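Side-chain contacts in polyketide biosynthesis enoyl-CoA isomerase PksI (Bacillus subtilis, PDB 4Q1K), which decarboxylates the 3-methylglutaconyl group tethered to PksL to a 3-methylcrotonyl group during biosynthesis of the antibiotic bacillaene: residues I28-E31 against I35-K38; A71-G76 against D206-L211; T98-D103 against M247-T252; A148-M151 against T156-M159. The protein carries 1 engineered substitution. All coordinates share one frame; numbering follows the deposited sequence.

Interaction 1 of 4, residues I28-E31 against I35-K38; sequences IEIE and IQVK
I35 carries CG1 anti to its backbone N (chi1 -174°), and a turn at chi2 of 58° swings CD1 back to the neighbouring strand, 3.4 Å from I28 O. Q36, with CG also anti to N (chi1 177°) and its chain extended, leaves the other face of the hairpin alongside I28. Strands 28-31 and 35-38 are antiparallel here. I28 and Q36 form a hydrogen-bonded pair, with I28 N to Q36 O at 3.0 Å and the straighter Q36 N to I28 O at 2.8 Å; E29 and I35 form the next, non-hydrogen-bonded pair. I28 O is thus gripped by one N-H and also meets a weaker CA-H of I35, whose CA lies 3.6 Å away. On the I28/Q36 face two isoleucine methyls pack against the glutamine amide: I30 CD1 lies 3.9 Å from Q36 OE1, and I28 CD1 lies 4.1 Å from Q36 NE2. A classic beta bulge at I30 and E31, both facing I34, probably helps bring I30 across Q36. The E29 carboxylate is bound beyond the hairpin, by a hydrogen bond to Y69 and a salt bridge to K68. The hairpin forms one margin of the six-stranded sheet: strand 34-39 is paired on its far side with strand 71-75, while I35 and V37 pack on helix 50-65.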
# COMPACT_ATOMS: atom_id res chain seq x y z
N ILE B 28 -24.11 5.81 23.59
CA ILE B 28 -25.46 5.52 23.17
C ILE B 28 -25.47 4.12 22.54
O ILE B 28 -24.73 3.86 21.60
CB ILE B 28 -25.96 6.53 22.10
CG1 ILE B 28 -26.07 7.94 22.64
CG2 ILE B 28 -27.36 6.11 21.67
CD1 ILE B 28 -26.67 8.92 21.62
N GLU B 29 -26.34 3.24 23.03
CA GLU B 29 -26.64 2.01 22.34
C GLU B 29 -27.60 2.38 21.20
O GLU B 29 -28.75 2.71 21.42
CB GLU B 29 -27.25 1.02 23.36
CG GLU B 29 -27.54 -0.38 22.88
CD GLU B 29 -27.83 -1.37 24.05
OE1 GLU B 29 -26.99 -1.46 25.00
OE2 GLU B 29 -28.90 -2.06 23.98
N ILE B 30 -27.10 2.39 19.99
CA ILE B 30 -27.86 2.72 18.74
C ILE B 30 -28.77 1.60 18.38
O ILE B 30 -29.88 1.83 17.95
CB ILE B 30 -26.91 2.93 17.50
CG1 ILE B 30 -25.92 4.10 17.67
CG2 ILE B 30 -27.68 3.12 16.15
CD1 ILE B 30 -26.55 5.34 18.28
N GLU B 31 -28.32 0.37 18.48
CA GLU B 31 -29.26 -0.76 18.26
C GLU B 31 -28.79 -1.68 19.36
O GLU B 31 -27.79 -1.38 20.03
CB GLU B 31 -28.96 -1.47 16.93
CG GLU B 31 -28.90 -0.58 15.72
CD GLU B 31 -30.16 -0.61 14.93
OE1 GLU B 31 -31.15 -0.07 15.47
OE2 GLU B 31 -30.16 -1.16 13.77
N ILE B 35 -22.77 0.17 19.65
CA ILE B 35 -22.53 1.14 20.73
C ILE B 35 -21.76 2.31 20.08
O ILE B 35 -20.76 2.08 19.39
CB ILE B 35 -21.75 0.48 21.90
CG1 ILE B 35 -21.60 1.39 23.12
CG2 ILE B 35 -20.39 -0.09 21.45
CD1 ILE B 35 -22.89 1.83 23.68
N GLN B 36 -22.24 3.50 20.34
CA GLN B 36 -21.60 4.74 19.88
C GLN B 36 -20.89 5.41 21.04
O GLN B 36 -21.48 5.60 22.13
CB GLN B 36 -22.61 5.65 19.18
CG GLN B 36 -22.04 7.01 18.74
CD GLN B 36 -23.16 7.81 18.09
OE1 GLN B 36 -23.54 7.51 16.98
NE2 GLN B 36 -23.76 8.71 18.80
N VAL B 37 -19.60 5.68 20.82
CA VAL B 37 -18.76 6.42 21.81
C VAL B 37 -18.56 7.85 21.26
O VAL B 37 -17.85 8.03 20.30
CB VAL B 37 -17.41 5.72 22.07
CG1 VAL B 37 -16.50 6.50 23.08
CG2 VAL B 37 -17.64 4.29 22.61
N LYS B 38 -19.27 8.84 21.83
CA LYS B 38 -19.19 10.19 21.28
C LYS B 38 -18.33 11.04 22.22
O LYS B 38 -18.74 11.34 23.36
CB LYS B 38 -20.57 10.81 21.26
CG LYS B 38 -20.49 12.25 20.74
CD LYS B 38 -21.91 12.79 20.56
CE LYS B 38 -21.95 14.27 20.19
NZ LYS B 38 -23.41 14.50 20.06

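Interaction 2 of 4, residues A71-G76 against D206-L211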
# COMPACT_ATOMS: atom_id res chain seq x y z
N ALA B 71 -20.31 -3.91 17.04
CA ALA B 71 -19.54 -2.82 16.40
C ALA B 71 -19.57 -1.64 17.32
O ALA B 71 -20.60 -1.35 17.94
CB ALA B 71 -20.21 -2.39 15.06
N VAL B 72 -18.48 -0.89 17.29
CA VAL B 72 -18.39 0.34 18.02
C VAL B 72 -18.19 1.50 17.04
O VAL B 72 -17.40 1.37 16.09
CB VAL B 72 -17.11 0.34 18.92
CG1 VAL B 72 -16.93 1.71 19.61
CG2 VAL B 72 -17.09 -0.89 19.88
N ILE B 73 -18.92 2.61 17.25
CA ILE B 73 -18.68 3.83 16.46
C ILE B 73 -18.05 4.86 17.42
O ILE B 73 -18.68 5.23 18.39
CB ILE B 73 -19.99 4.41 15.91
CG1 ILE B 73 -20.73 3.39 14.99
CG2 ILE B 73 -19.73 5.75 15.18
CD1 ILE B 73 -22.18 3.81 14.66
N LEU B 74 -16.84 5.28 17.10
CA LEU B 74 -16.07 6.30 17.85
C LEU B 74 -16.18 7.60 17.04
O LEU B 74 -15.85 7.63 15.84
CB LEU B 74 -14.58 5.91 18.03
CG LEU B 74 -13.65 6.95 18.64
CD1 LEU B 74 -14.16 7.19 20.10
CD2 LEU B 74 -12.25 6.36 18.68
N THR B 75 -16.71 8.66 17.66
CA THR B 75 -16.92 9.90 16.86
C THR B 75 -16.81 11.10 17.74
O THR B 75 -16.76 10.94 19.00
CB THR B 75 -18.33 9.88 16.17
OG1 THR B 75 -18.39 10.88 15.12
CG2 THR B 75 -19.54 10.09 17.21
N GLY B 76 -16.84 12.30 17.15
CA GLY B 76 -16.66 13.56 17.91
C GLY B 76 -17.96 14.34 18.00
O GLY B 76 -19.05 13.76 17.95
N ASP B 206 -23.92 9.24 9.68
CA ASP B 206 -24.95 8.40 9.12
C ASP B 206 -24.37 7.17 8.39
O ASP B 206 -24.95 6.07 8.48
CB ASP B 206 -25.82 9.16 8.08
CG ASP B 206 -26.77 10.19 8.74
OD1 ASP B 206 -27.07 10.04 9.92
OD2 ASP B 206 -27.10 11.15 8.05
N TYR B 207 -23.29 7.40 7.61
CA TYR B 207 -22.67 6.31 6.90
C TYR B 207 -22.08 5.30 7.93
O TYR B 207 -22.22 4.10 7.74
CB TYR B 207 -21.55 6.87 6.02
CG TYR B 207 -20.73 5.85 5.33
CD1 TYR B 207 -21.13 5.32 4.07
CD2 TYR B 207 -19.58 5.40 5.88
CE1 TYR B 207 -20.34 4.37 3.37
CE2 TYR B 207 -18.83 4.42 5.24
CZ TYR B 207 -19.20 3.95 3.99
OH TYR B 207 -18.36 3.04 3.43
N ALA B 208 -21.41 5.80 8.97
CA ALA B 208 -20.87 4.90 10.06
C ALA B 208 -21.98 4.04 10.65
O ALA B 208 -21.75 2.84 10.91
CB ALA B 208 -20.20 5.73 11.15
N VAL B 209 -23.14 4.64 10.92
CA VAL B 209 -24.26 3.82 11.50
C VAL B 209 -24.67 2.73 10.53
O VAL B 209 -24.94 1.58 10.89
CB VAL B 209 -25.46 4.74 11.83
CG1 VAL B 209 -26.71 3.89 12.13
CG2 VAL B 209 -25.05 5.70 12.94
N GLU B 210 -24.80 3.09 9.24
CA GLU B 210 -25.22 2.04 8.28
C GLU B 210 -24.17 0.93 8.20
O GLU B 210 -24.50 -0.28 8.07
CB GLU B 210 -25.45 2.65 6.87
CG GLU B 210 -26.68 3.56 6.90
CD GLU B 210 -26.82 4.45 5.67
OE1 GLU B 210 -25.83 4.58 4.94
OE2 GLU B 210 -27.91 5.03 5.45
N LEU B 211 -22.88 1.30 8.24
CA LEU B 211 -21.88 0.26 8.13
C LEU B 211 -21.96 -0.61 9.45
O LEU B 211 -21.78 -1.82 9.41
CB LEU B 211 -20.54 0.95 8.00
CG LEU B 211 -19.27 0.16 7.93
CD1 LEU B 211 -19.33 -0.88 6.81
CD2 LEU B 211 -18.12 1.16 7.70
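Here, in the crotonase fold of the enoyl-CoA hydratase/isomerase family, helix 201-215 packs on one face of the main beta sheet at strand 71-75. I73 carries the strand's side of the contact. Its CG1 branch is anti to the carbonyl carbon (chi1 -59°) and runs on extended through chi2, so the side chain reaches straight out of the sheet with two separate methyl ends. The shorter one, CG2, meets the methyl of A208, at 4.1 Å from A208 CB. The longer one, CD1, passes beyond that alanine to the helix backbone, lying 3.8 Å from V209 CA and 3.9 Å from A208 O. A208 points toward the strand, and its small side chain is consistent with the close approach, I73 CA and A208 CA being 6.8 Å apart. The contact is buried and made by methyl groups against methyls and helix backbone. The same helix face continues with L205 and A212, which also touch I73, while A208 leans further on I117 and A119 of strand 116-120, so the helix spans two adjacent strands. Farther along, T75 OG1 hydrogen-bonds A119 O, a tie between those strands at the end of 71-75. L211 packs on N180 of the second subunit. V209 points its CB away from the strand, yet its CG2, set beside the backbone N, still crosses obliquely to I73, where V209 CG2 and I73 CD1 are 3.8 Å apart.

Interaction 3 of 4, residues T98-D103 against M247-T252. Engineered in segment 247-252: A251 (natural residue Lys).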
# COMPACT_ATOMS: atom_id res chain seq x y z
N THR B 98 6.14 13.52 32.33
CA THR B 98 5.24 12.47 31.89
C THR B 98 5.79 11.99 30.55
O THR B 98 6.68 12.64 29.95
CB THR B 98 3.81 13.06 31.65
OG1 THR B 98 3.87 14.11 30.66
CG2 THR B 98 3.22 13.67 32.93
N LYS B 99 5.31 10.83 30.12
CA LYS B 99 5.64 10.25 28.82
C LYS B 99 4.30 9.91 28.12
O LYS B 99 3.25 9.77 28.80
CB LYS B 99 6.50 9.00 28.95
CG LYS B 99 7.56 9.00 30.03
CD LYS B 99 8.51 7.83 29.83
CE LYS B 99 7.78 6.50 29.83
NZ LYS B 99 7.22 6.13 31.17
N PHE B 100 4.31 9.79 26.78
CA PHE B 100 3.02 9.60 26.06
C PHE B 100 2.36 8.28 26.40
O PHE B 100 1.16 8.13 26.27
CB PHE B 100 3.24 9.77 24.51
CG PHE B 100 3.78 8.54 23.80
CD1 PHE B 100 2.94 7.49 23.49
CD2 PHE B 100 5.12 8.49 23.33
CE1 PHE B 100 3.46 6.36 22.79
CE2 PHE B 100 5.60 7.40 22.62
CZ PHE B 100 4.78 6.30 22.38
N THR B 101 3.15 7.30 26.84
CA THR B 101 2.62 6.01 27.24
C THR B 101 1.93 6.03 28.63
O THR B 101 1.33 5.03 28.98
CB THR B 101 3.72 4.92 27.26
OG1 THR B 101 4.84 5.44 27.97
CG2 THR B 101 4.18 4.59 25.90
N ASP B 102 1.94 7.16 29.37
CA ASP B 102 1.39 7.21 30.73
C ASP B 102 -0.09 6.85 30.76
O ASP B 102 -0.55 6.10 31.63
CB ASP B 102 1.66 8.55 31.42
CG ASP B 102 3.12 8.69 31.88
OD1 ASP B 102 3.90 7.71 31.87
OD2 ASP B 102 3.50 9.79 32.24
N ASP B 103 -0.84 7.36 29.80
CA ASP B 103 -2.23 7.03 29.71
C ASP B 103 -2.27 6.53 28.30
O ASP B 103 -1.73 7.17 27.43
CB ASP B 103 -3.10 8.30 29.83
CG ASP B 103 -3.29 8.73 31.29
OD1 ASP B 103 -3.81 7.94 32.12
OD2 ASP B 103 -2.93 9.88 31.61
N MET B 247 12.23 6.13 22.72
CA MET B 247 13.64 6.43 22.53
C MET B 247 13.82 7.74 21.75
O MET B 247 14.65 8.57 22.12
CB MET B 247 14.35 5.29 21.81
CG MET B 247 14.70 4.11 22.71
SD MET B 247 15.76 2.91 21.89
CE MET B 247 14.98 2.80 20.28
N MET B 248 13.05 7.91 20.68
CA MET B 248 13.15 9.12 19.86
C MET B 248 12.69 10.35 20.66
O MET B 248 13.26 11.45 20.50
CB MET B 248 12.38 8.95 18.52
CG MET B 248 13.03 7.92 17.60
SD MET B 248 12.28 8.05 15.93
CE MET B 248 10.65 7.35 16.31
N HIS B 249 11.72 10.17 21.54
CA HIS B 249 11.23 11.27 22.36
C HIS B 249 12.38 11.64 23.31
O HIS B 249 12.60 12.83 23.62
CB HIS B 249 10.03 10.84 23.19
CG HIS B 249 8.70 11.05 22.50
ND1 HIS B 249 8.58 11.48 21.19
CD2 HIS B 249 7.44 10.95 22.97
CE1 HIS B 249 7.30 11.58 20.86
NE2 HIS B 249 6.59 11.28 21.92
N GLU B 250 13.07 10.61 23.80
CA GLU B 250 14.27 10.90 24.70
C GLU B 250 15.28 11.78 24.00
O GLU B 250 15.86 12.73 24.56
CB GLU B 250 14.91 9.55 25.11
CG GLU B 250 16.33 9.64 25.61
CD GLU B 250 16.32 9.64 27.10
OE1 GLU B 250 16.75 8.62 27.69
OE2 GLU B 250 15.81 10.63 27.68
N ALA B 251 15.46 11.53 22.72
CA ALA B 251 16.45 12.27 22.00
C ALA B 251 15.95 13.64 21.45
O ALA B 251 16.76 14.45 21.03
CB ALA B 251 16.94 11.39 20.87
N THR B 252 14.63 13.87 21.35
CA THR B 252 14.12 15.09 20.69
C THR B 252 13.20 15.98 21.57
O THR B 252 13.05 17.18 21.26
CB THR B 252 13.41 14.74 19.29
OG1 THR B 252 12.23 13.95 19.51
CG2 THR B 252 14.35 13.93 18.44
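F100 and the active-site H249 bring their rings together nearly at right angles in the crotonase fold, where the loop between helices 87-94 and 108-111 comes up to the end of helix 220-252. The imidazole sits at the edge of the phenyl ring, close to its plane, beside F100 CD2 and CE2. The ring planes of F100 and H249 stand at 81°, with the centroids 5.3 Å apart. F100 gets there by placing CG between its backbone N and carbonyl carbon (chi1 82°). T101 CG2 lies over one face of the phenyl ring, toward its rim, and I242, E245 and L246 of the long helix also touch it. H249 has a second aromatic neighbour, F253, edge-to-face, and packs on T156. Two residues on is A251, engineered in place of the natural lysine. At the helix end T252 OG1 donates to M248 O at 2.9 Å and also bonds T156 N. The loop holds its own turn: D102 N bonds K99 O, and K99 N reaches D102 OD2 from above the carboxylate plane at 3.0 Å.

Interaction 4 of 4, residues A148-M151 against T156-M159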
# COMPACT_ATOMS: atom_id res chain seq x y z
N ALA B 148 -0.68 14.76 11.32
CA ALA B 148 0.13 14.14 12.42
C ALA B 148 1.17 15.21 12.70
O ALA B 148 2.26 15.26 12.03
CB ALA B 148 0.79 12.88 11.86
N ASN B 149 0.75 16.21 13.49
CA ASN B 149 1.54 17.48 13.57
C ASN B 149 2.72 17.55 14.59
O ASN B 149 3.29 18.61 14.71
CB ASN B 149 0.60 18.66 13.78
CG ASN B 149 -0.07 18.66 15.11
OD1 ASN B 149 -0.03 17.67 15.86
ND2 ASN B 149 -0.73 19.79 15.45
N PHE B 150 3.08 16.43 15.20
CA PHE B 150 4.16 16.25 16.19
C PHE B 150 5.39 17.05 15.80
O PHE B 150 5.89 17.88 16.57
CB PHE B 150 4.51 14.74 16.31
CG PHE B 150 3.28 13.87 16.49
CD1 PHE B 150 2.66 13.76 17.74
CD2 PHE B 150 2.72 13.21 15.39
CE1 PHE B 150 1.51 12.96 17.93
CE2 PHE B 150 1.57 12.41 15.57
CZ PHE B 150 1.00 12.26 16.81
N MET B 151 5.87 16.81 14.58
CA MET B 151 7.16 17.45 14.17
C MET B 151 7.06 18.97 14.01
O MET B 151 8.07 19.71 14.03
CB MET B 151 7.65 16.79 12.84
CG MET B 151 8.06 15.30 13.04
SD MET B 151 9.84 15.19 13.64
CE MET B 151 10.67 15.54 12.12
N THR B 156 9.69 14.10 17.61
CA THR B 156 9.25 12.99 16.73
C THR B 156 7.85 12.43 17.08
O THR B 156 7.39 12.61 18.19
CB THR B 156 10.30 11.89 16.81
OG1 THR B 156 10.57 11.57 18.20
CG2 THR B 156 11.62 12.38 16.07
N PRO B 157 7.17 11.81 16.11
CA PRO B 157 5.79 11.38 16.37
C PRO B 157 5.78 10.29 17.47
O PRO B 157 6.59 9.34 17.43
CB PRO B 157 5.35 10.82 15.01
CG PRO B 157 6.19 11.57 13.98
CD PRO B 157 7.53 11.70 14.69
N GLY B 158 4.84 10.38 18.42
CA GLY B 158 4.63 9.26 19.38
C GLY B 158 3.27 8.61 19.14
O GLY B 158 2.78 8.61 17.99
N MET B 159 2.67 8.05 20.18
CA MET B 159 1.34 7.45 20.08
C MET B 159 1.23 6.42 18.95
O MET B 159 0.16 6.24 18.36
CB MET B 159 0.28 8.54 19.90
CG MET B 159 0.42 9.71 20.86
SD MET B 159 -0.57 9.50 22.35
CE MET B 159 -2.16 10.11 21.79
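The two limbs of this loop lie closely side by side, F150 CA 5.1 Å from P157 CA and M151 CA 5.6 Å from T156 CA, yet they share no hydrogen bond. F150 and M151 lie in a 3-10 segment; 156-159 is irregular. F150 is the main side chain. With CG anti to its carbonyl carbon (chi1 -49°), the ring is laid against the backbone of P157 and G158: F150 CG lies 3.5 Å from P157 CA, and one ring face has P157 C and G158 N over it, the latter toward the rim. At its CD2 corner the ring also meets the pyrrolidine, with P157 CB 3.6 Å from F150 CD2. M151 reaches a different part of the proline, its CD end, where M151 CG approaches P157 CD at 4.0 Å. A bend at chi2 (-84°) turns SD toward T156, 3.8 Å from T156 CA. F150 and M151 thus both pack on P157, the ring at CA and CB and the methionine at CD, and L226 of the third subunit packs on both M151 and P157. F150 also touches A161 of helix 161-169, and P157 touches L178 of helix 171-180. Because the side chains meet mostly through carbon and sulfur, with a peptide group over the ring, the contact fixes the loop by shape and dispersion; a directional tie lies outside it, at the backbone N of T156. With the T156 side chain about 4 Å from that of the active-site H249, this buried packing probably helps place T156 beside it.

Interactions 1 and 2 share the main sheet and touch: V37 N and I73 O are 2.6 Å apart, a probable hydrogen bond between neighbouring strands. Interaction 1 is partly exposed at the sheet margin and relies on backbone bonds, whereas interaction 2 is buried and held by methyls packing on methyls and helix backbone. Interactions 3 and 4 lie on the opposite side of the chain's centre, with centres about 11 Å apart, both buried and both touching the third subunit. There aromatic rings and methionine replace aliphatic branches, and F100 also touches M159. Interaction 3 includes the active-site histidine; interaction 4 packs the loop next to it. The two pairs stay well apart, with nearest atoms at least about 11 Å distant.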